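Local coordinates for protein cryptochrome DASH, chloroplastic/mitochondrial (Arabidopsis thaliana, PDB 2J4D) that repairs cyclobutane pyrimidine dimers in single-stranded DNA as a flavin- and folate-binding photolyase, and may also serve as a blue-light photoreceptor, at residues E238-G250 against N379-N391. Residues are numbered along the deposited sequence; the frame is centred on the assembly and turned at random.
Sequences EPQEVTRGMRFVG and NMKELSTTGFMSN. With FAD (flavin-adenine dinucleotide), chain C.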
loop_
_atom_site.group_PDB
_atom_site.type_symbol
_atom_site.label_atom_id
_atom_site.label_comp_id
_atom_site.label_asym_id
_atom_site.label_seq_id
_atom_site.Cartn_x
_atom_site.Cartn_y
_atom_site.Cartn_z
ATOM N N GLU A 238 7.853 10.166 17.007
ATOM C CA GLU A 238 8.692 9.377 17.898
ATOM C C GLU A 238 8.877 8.015 17.236
ATOM O O GLU A 238 7.904 7.301 16.985
ATOM C CB GLU A 238 8.012 9.205 19.257
ATOM C CG GLU A 238 8.865 8.511 20.317
ATOM C CD GLU A 238 10.209 9.195 20.537
ATOM O OE1 GLU A 238 10.278 10.437 20.398
ATOM O OE2 GLU A 238 11.194 8.493 20.862
ATOM N N PRO A 239 10.128 7.643 16.930
ATOM C CA PRO A 239 10.367 6.348 16.293
ATOM C C PRO A 239 9.744 5.214 17.090
ATOM O O PRO A 239 9.642 5.287 18.317
ATOM C CB PRO A 239 11.887 6.253 16.267
ATOM C CG PRO A 239 12.309 7.687 16.111
ATOM C CD PRO A 239 11.385 8.396 17.087
ATOM N N GLN A 240 9.323 4.170 16.386
ATOM C CA GLN A 240 8.734 3.002 17.020
ATOM C C GLN A 240 9.306 1.794 16.299
ATOM O O GLN A 240 9.424 1.795 15.076
ATOM C CB GLN A 240 7.211 3.019 16.870
ATOM C CG GLN A 240 6.498 1.938 17.666
ATOM C CD GLN A 240 5.000 1.958 17.446
ATOM O OE1 GLN A 240 4.383 3.024 17.413
ATOM N NE2 GLN A 240 4.403 0.778 17.304
ATOM N N GLU A 241 9.694 0.771 17.045
ATOM C CA GLU A 241 10.226 -0.417 16.401
ATOM C C GLU A 241 9.253 -1.557 16.652
ATOM O O GLU A 241 8.452 -1.504 17.583
ATOM C CB GLU A 241 11.612 -0.759 16.955
ATOM C CG GLU A 241 12.667 0.341 16.742
ATOM C CD GLU A 241 12.780 0.823 15.287
ATOM O OE1 GLU A 241 12.516 0.028 14.365
ATOM O OE2 GLU A 241 13.153 1.999 15.056
ATOM N N VAL A 242 9.306 -2.569 15.797
ATOM C CA VAL A 242 8.434 -3.731 15.919
ATOM C C VAL A 242 8.999 -4.626 17.013
ATOM O O VAL A 242 10.130 -5.095 16.921
ATOM C CB VAL A 242 8.378 -4.509 14.590
ATOM C CG1 VAL A 242 7.554 -5.789 14.749
ATOM C CG2 VAL A 242 7.776 -3.618 13.511
ATOM N N THR A 243 8.203 -4.861 18.045
ATOM C CA THR A 243 8.640 -5.680 19.166
ATOM C C THR A 243 8.347 -7.171 18.987
ATOM O O THR A 243 9.114 -8.012 19.454
ATOM C CB THR A 243 7.979 -5.176 20.461
ATOM O OG1 THR A 243 6.560 -5.131 20.281
ATOM C CG2 THR A 243 8.466 -3.773 20.792
ATOM N N ARG A 244 7.245 -7.487 18.309
ATOM C CA ARG A 244 6.834 -8.874 18.074
ATOM C C ARG A 244 6.237 -9.021 16.688
ATOM O O ARG A 244 5.830 -8.036 16.081
ATOM C CB ARG A 244 5.742 -9.292 19.051
ATOM C CG ARG A 244 5.996 -9.021 20.506
ATOM C CD ARG A 244 4.891 -9.695 21.301
ATOM N NE ARG A 244 4.881 -11.125 21.019
ATOM C CZ ARG A 244 3.867 -11.939 21.283
ATOM N NH1 ARG A 244 2.761 -11.465 21.837
ATOM N NH2 ARG A 244 3.971 -13.230 21.003
ATOM N N GLY A 245 6.156 -10.260 16.208
ATOM C CA GLY A 245 5.560 -10.515 14.907
ATOM C C GLY A 245 6.359 -10.101 13.686
ATOM O O GLY A 245 7.582 -10.045 13.713
ATOM N N MET A 246 5.652 -9.793 12.607
ATOM C CA MET A 246 6.290 -9.417 11.357
ATOM C C MET A 246 6.873 -8.016 11.297
ATOM O O MET A 246 6.196 -7.026 11.563
ATOM C CB MET A 246 5.306 -9.606 10.203
ATOM C CG MET A 246 4.887 -11.047 10.007
ATOM S SD MET A 246 3.787 -11.272 8.605
ATOM C CE MET A 246 2.182 -10.938 9.362
ATOM N N ARG A 247 8.146 -7.960 10.925
ATOM C CA ARG A 247 8.879 -6.715 10.783
ATOM C C ARG A 247 9.121 -6.561 9.272
ATOM O O ARG A 247 10.037 -7.162 8.721
ATOM C CB ARG A 247 10.204 -6.830 11.554
ATOM C CG ARG A 247 11.016 -5.553 11.711
ATOM C CD ARG A 247 11.657 -5.135 10.416
ATOM N NE ARG A 247 12.875 -4.354 10.632
ATOM C CZ ARG A 247 13.219 -3.295 9.905
ATOM N NH1 ARG A 247 12.432 -2.876 8.914
ATOM N NH2 ARG A 247 14.358 -2.658 10.159
ATOM N N PHE A 248 8.268 -5.788 8.603
ATOM C CA PHE A 248 8.413 -5.554 7.164
ATOM C C PHE A 248 9.599 -4.636 6.915
ATOM O O PHE A 248 9.811 -3.682 7.657
ATOM C CB PHE A 248 7.141 -4.910 6.602
ATOM C CG PHE A 248 6.001 -5.874 6.425
ATOM C CD1 PHE A 248 5.764 -6.471 5.192
ATOM C CD2 PHE A 248 5.166 -6.177 7.490
ATOM C CE1 PHE A 248 4.703 -7.359 5.017
ATOM C CE2 PHE A 248 4.101 -7.065 7.329
ATOM C CZ PHE A 248 3.871 -7.655 6.090
ATOM N N VAL A 249 10.347 -4.915 5.851
ATOM C CA VAL A 249 11.541 -4.153 5.491
ATOM C C VAL A 249 11.266 -3.279 4.267
ATOM O O VAL A 249 10.985 -3.792 3.195
ATOM C CB VAL A 249 12.696 -5.133 5.182
ATOM C CG1 VAL A 249 13.987 -4.377 4.864
ATOM C CG2 VAL A 249 12.890 -6.066 6.372
ATOM N N GLY A 250 11.359 -1.963 4.431
ATOM C CA GLY A 250 11.079 -1.064 3.325
ATOM C C GLY A 250 12.022 -1.143 2.143
ATOM O O GLY A 250 13.164 -1.596 2.263
ATOM N N ASN A 379 -6.147 -8.841 16.897
ATOM C CA ASN A 379 -5.968 -8.166 15.617
ATOM C C ASN A 379 -5.572 -6.704 15.796
ATOM O O ASN A 379 -4.660 -6.220 15.126
ATOM C CB ASN A 379 -7.246 -8.287 14.777
ATOM C CG ASN A 379 -7.258 -9.541 13.911
ATOM O OD1 ASN A 379 -6.533 -9.628 12.917
ATOM N ND2 ASN A 379 -8.071 -10.526 14.294
ATOM N N MET A 380 -6.229 -6.004 16.717
ATOM C CA MET A 380 -5.907 -4.596 16.931
ATOM C C MET A 380 -4.508 -4.440 17.518
ATOM O O MET A 380 -3.818 -3.452 17.255
ATOM C CB MET A 380 -6.948 -3.941 17.843
ATOM C CG MET A 380 -8.367 -3.970 17.273
ATOM S SD MET A 380 -8.466 -3.359 15.563
ATOM C CE MET A 380 -7.995 -1.618 15.820
ATOM N N LYS A 381 -4.080 -5.418 18.310
ATOM C CA LYS A 381 -2.746 -5.353 18.888
ATOM C C LYS A 381 -1.731 -5.640 17.774
ATOM O O LYS A 381 -0.669 -5.020 17.715
ATOM C CB LYS A 381 -2.598 -6.373 20.024
ATOM C CG LYS A 381 -1.339 -6.177 20.868
ATOM C CD LYS A 381 -1.301 -7.118 22.072
ATOM C CE LYS A 381 -2.466 -6.869 23.041
ATOM N NZ LYS A 381 -2.442 -5.526 23.708
ATOM N N GLU A 382 -2.057 -6.577 16.885
ATOM C CA GLU A 382 -1.152 -6.889 15.778
ATOM C C GLU A 382 -0.917 -5.611 14.971
ATOM O O GLU A 382 0.213 -5.269 14.616
ATOM C CB GLU A 382 -1.747 -7.964 14.855
ATOM C CG GLU A 382 -0.805 -8.319 13.692
ATOM C CD GLU A 382 -1.362 -9.357 12.735
ATOM O OE1 GLU A 382 -2.371 -10.011 13.066
ATOM O OE2 GLU A 382 -0.776 -9.527 11.645
ATOM N N LEU A 383 -2.005 -4.903 14.703
ATOM C CA LEU A 383 -1.953 -3.663 13.938
ATOM C C LEU A 383 -1.077 -2.575 14.562
ATOM O O LEU A 383 -0.201 -2.028 13.896
ATOM C CB LEU A 383 -3.365 -3.118 13.757
ATOM C CG LEU A 383 -3.463 -1.754 13.068
ATOM C CD1 LEU A 383 -2.926 -1.858 11.628
ATOM C CD2 LEU A 383 -4.906 -1.302 13.074
ATOM N N SER A 384 -1.310 -2.246 15.833
ATOM C CA SER A 384 -0.516 -1.193 16.464
ATOM C C SER A 384 0.943 -1.593 16.709
ATOM O O SER A 384 1.813 -0.741 16.822
ATOM C CB SER A 384 -1.174 -0.739 17.777
ATOM O OG SER A 384 -1.319 -1.824 18.664
ATOM N N THR A 385 1.209 -2.891 16.763
ATOM C CA THR A 385 2.557 -3.399 16.991
ATOM C C THR A 385 3.379 -3.572 15.715
ATOM O O THR A 385 4.590 -3.345 15.714
ATOM C CB THR A 385 2.515 -4.786 17.687
ATOM O OG1 THR A 385 1.738 -4.695 18.887
ATOM C CG2 THR A 385 3.929 -5.275 18.019
ATOM N N THR A 386 2.722 -3.977 14.632
ATOM C CA THR A 386 3.431 -4.244 13.375
ATOM C C THR A 386 3.032 -3.378 12.178
ATOM O O THR A 386 3.773 -3.304 11.205
ATOM C CB THR A 386 3.220 -5.705 12.940
ATOM O OG1 THR A 386 1.834 -5.887 12.629
ATOM C CG2 THR A 386 3.607 -6.684 14.070
ATOM N N GLY A 387 1.864 -2.746 12.236
ATOM C CA GLY A 387 1.428 -1.936 11.106
ATOM C C GLY A 387 0.789 -2.789 10.018
ATOM O O GLY A 387 0.586 -2.342 8.884
ATOM N N PHE A 388 0.477 -4.035 10.360
ATOM C CA PHE A 388 -0.154 -4.951 9.413
ATOM C C PHE A 388 -1.257 -5.741 10.115
ATOM O O PHE A 388 -1.233 -5.903 11.336
ATOM C CB PHE A 388 0.885 -5.933 8.850
ATOM C CG PHE A 388 0.349 -6.840 7.767
ATOM C CD1 PHE A 388 0.350 -6.431 6.437
ATOM C CD2 PHE A 388 -0.177 -8.094 8.080
ATOM C CE1 PHE A 388 -0.169 -7.252 5.427
ATOM C CE2 PHE A 388 -0.701 -8.926 7.074
ATOM C CZ PHE A 388 -0.695 -8.498 5.745
ATOM N N MET A 389 -2.233 -6.203 9.338
ATOM C CA MET A 389 -3.325 -7.029 9.851
ATOM C C MET A 389 -3.757 -7.889 8.677
ATOM O O MET A 389 -3.773 -7.411 7.536
ATOM C CB MET A 389 -4.508 -6.182 10.332
ATOM C CG MET A 389 -5.595 -7.011 11.037
ATOM S SD MET A 389 -7.086 -6.101 11.491
ATOM C CE MET A 389 -6.401 -4.760 12.516
ATOM N N SER A 390 -4.086 -9.154 8.940
ATOM C CA SER A 390 -4.516 -10.056 7.870
ATOM C C SER A 390 -5.817 -9.538 7.281
ATOM O O SER A 390 -6.565 -8.823 7.950
ATOM C CB SER A 390 -4.757 -11.479 8.397
ATOM O OG SER A 390 -5.877 -11.507 9.263
ATOM N N ASN A 391 -6.087 -9.905 6.031
ATOM C CA ASN A 391 -7.315 -9.477 5.377
ATOM C C ASN A 391 -8.534 -9.956 6.176
ATOM O O ASN A 391 -9.510 -9.224 6.345
ATOM C CB ASN A 391 -7.376 -10.037 3.956
ATOM C CG ASN A 391 -8.674 -9.682 3.251
ATOM O OD1 ASN A 391 -9.012 -8.506 3.101
ATOM N ND2 ASN A 391 -9.416 -10.699 2.829
HETATM P PA FAD C . -2.875 -11.132 -0.398
HETATM O O1A FAD C . -1.559 -11.778 -0.575
HETATM O O2A FAD C . -4.054 -11.949 -0.024
HETATM O O5B FAD C . -3.272 -10.323 -1.730
HETATM C C5B FAD C . -2.261 -9.941 -2.689
HETATM C C4B FAD C . -2.457 -8.459 -3.025
HETATM O O4B FAD C . -3.773 -8.284 -3.546
HETATM C C3B FAD C . -2.360 -7.508 -1.837
HETATM O O3B FAD C . -1.020 -7.213 -1.480
HETATM C C2B FAD C . -3.153 -6.341 -2.338
HETATM O O2B FAD C . -2.421 -5.395 -3.085
HETATM C C1B FAD C . -4.290 -7.008 -3.132
HETATM N N9A FAD C . -5.541 -7.232 -2.377
HETATM C C8A FAD C . -5.952 -8.388 -1.743
HETATM N N7A FAD C . -7.137 -8.258 -1.162
HETATM C C5A FAD C . -7.520 -6.963 -1.433
HETATM C C6A FAD C . -8.674 -6.222 -1.082
HETATM N N6A FAD C . -9.693 -6.705 -0.384
HETATM N N1A FAD C . -8.741 -4.909 -1.517
HETATM C C2A FAD C . -7.708 -4.367 -2.243
HETATM N N3A FAD C . -6.579 -5.019 -2.610
HETATM C C4A FAD C . -6.526 -6.306 -2.172
HETATM N N1 FAD C . -5.144 -3.142 1.326
HETATM C C2 FAD C . -4.193 -2.193 1.020
HETATM O O2 FAD C . -3.356 -2.396 0.159
HETATM N N3 FAD C . -4.210 -0.981 1.728
HETATM C C4 FAD C . -5.130 -0.676 2.728
HETATM O O4 FAD C . -5.090 0.417 3.323
HETATM C C4X FAD C . -6.103 -1.656 3.038
HETATM N N5 FAD C . -7.069 -1.436 4.033
HETATM C C5X FAD C . -8.093 -2.359 4.253
HETATM C C6 FAD C . -9.124 -2.081 5.160
HETATM C C7 FAD C . -10.175 -2.993 5.409
HETATM C C7M FAD C . -11.257 -2.631 6.397
HETATM C C8 FAD C . -10.175 -4.249 4.699
HETATM C C8M FAD C . -11.262 -5.292 4.901
HETATM C C9 FAD C . -9.145 -4.539 3.783
HETATM C C9A FAD C . -8.088 -3.611 3.539
HETATM N N10 FAD C . -7.031 -3.880 2.619
HETATM C C10 FAD C . -6.077 -2.884 2.313
HETATM C "C1'" FAD C . -7.133 -5.042 1.678
HETATM C "C2'" FAD C . -6.478 -6.363 2.130
HETATM O "O2'" FAD C . -6.920 -6.694 3.435
HETATM C "C3'" FAD C . -4.958 -6.218 2.121
HETATM O "O3'" FAD C . -4.494 -5.811 0.819
HETATM C "C4'" FAD C . -4.189 -7.508 2.456
HETATM O "O4'" FAD C . -4.511 -7.950 3.777
HETATM C "C5'" FAD C . -2.694 -7.235 2.351
HETATM O "O5'" FAD C . -1.959 -8.428 2.635
HETATM P P FAD C . -1.411 -9.444 1.560
HETATM O O1P FAD C . -0.490 -8.660 0.721
HETATM O O2P FAD C . -0.786 -10.597 2.264
HETATM O O3P FAD C . -2.654 -10.061 0.788
HETATM O O HOH W 1 5.778 -1.832 17.611
HETATM O O HOH W 2 6.219 -4.572 10.464
#
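Phe388 offers one face of its ring to Phe248, whose CZ sits over the rim, 3.7 Å from Phe388 CD1. The two planes meet at 35°, and the ring centroids lie 5.2 Å apart. The Met246 methyl approaches Phe388 obliquely: a bend at chi3 (-86°) brings CE to 3.9 Å from Phe388 CD2. It also touches Glu382 OE2, which lies in the Phe388 ring plane at its edge, while Glu382 OE1 bonds Tyr463 OH. With CG anti to the backbone N (chi1 -175°), Phe388 carries its far edge to the flavin cofactor, where FAD O5' lies near the ring plane, 3.4 Å from Phe388 CZ. Replacing the ring by an alanine's methyl is likely to strip Phe248 CZ of the face beneath it and Met246 CE of its aromatic neighbour, opening a gap beside the FAD ribityl-phosphate link.

Further back, Thr386 ends helix 374-386 with its two branches doing different work. OG1 bonds to Glu382 O and accepts from Phe388 N, an ST turn that carries the chain through Gly387; Thr386 CG2 presses on Arg244 O at 3.3 Å. Next to the rings, water 2 ties Thr386 O to Met246 O and Phe248 N of strand 245-248, which pairs with strand 4-7. In the preceding loop, at the exposed end, Gln240 NE2 donates to Ser384 O (3.0 Å), in the plane of its own amide, and water 1 links the same nitrogen to Thr385 O and Glu241 O.

Arg244 O, buried against a methyl with no polar partner in the model, probably pays a desolvation cost that the surrounding packing must offset.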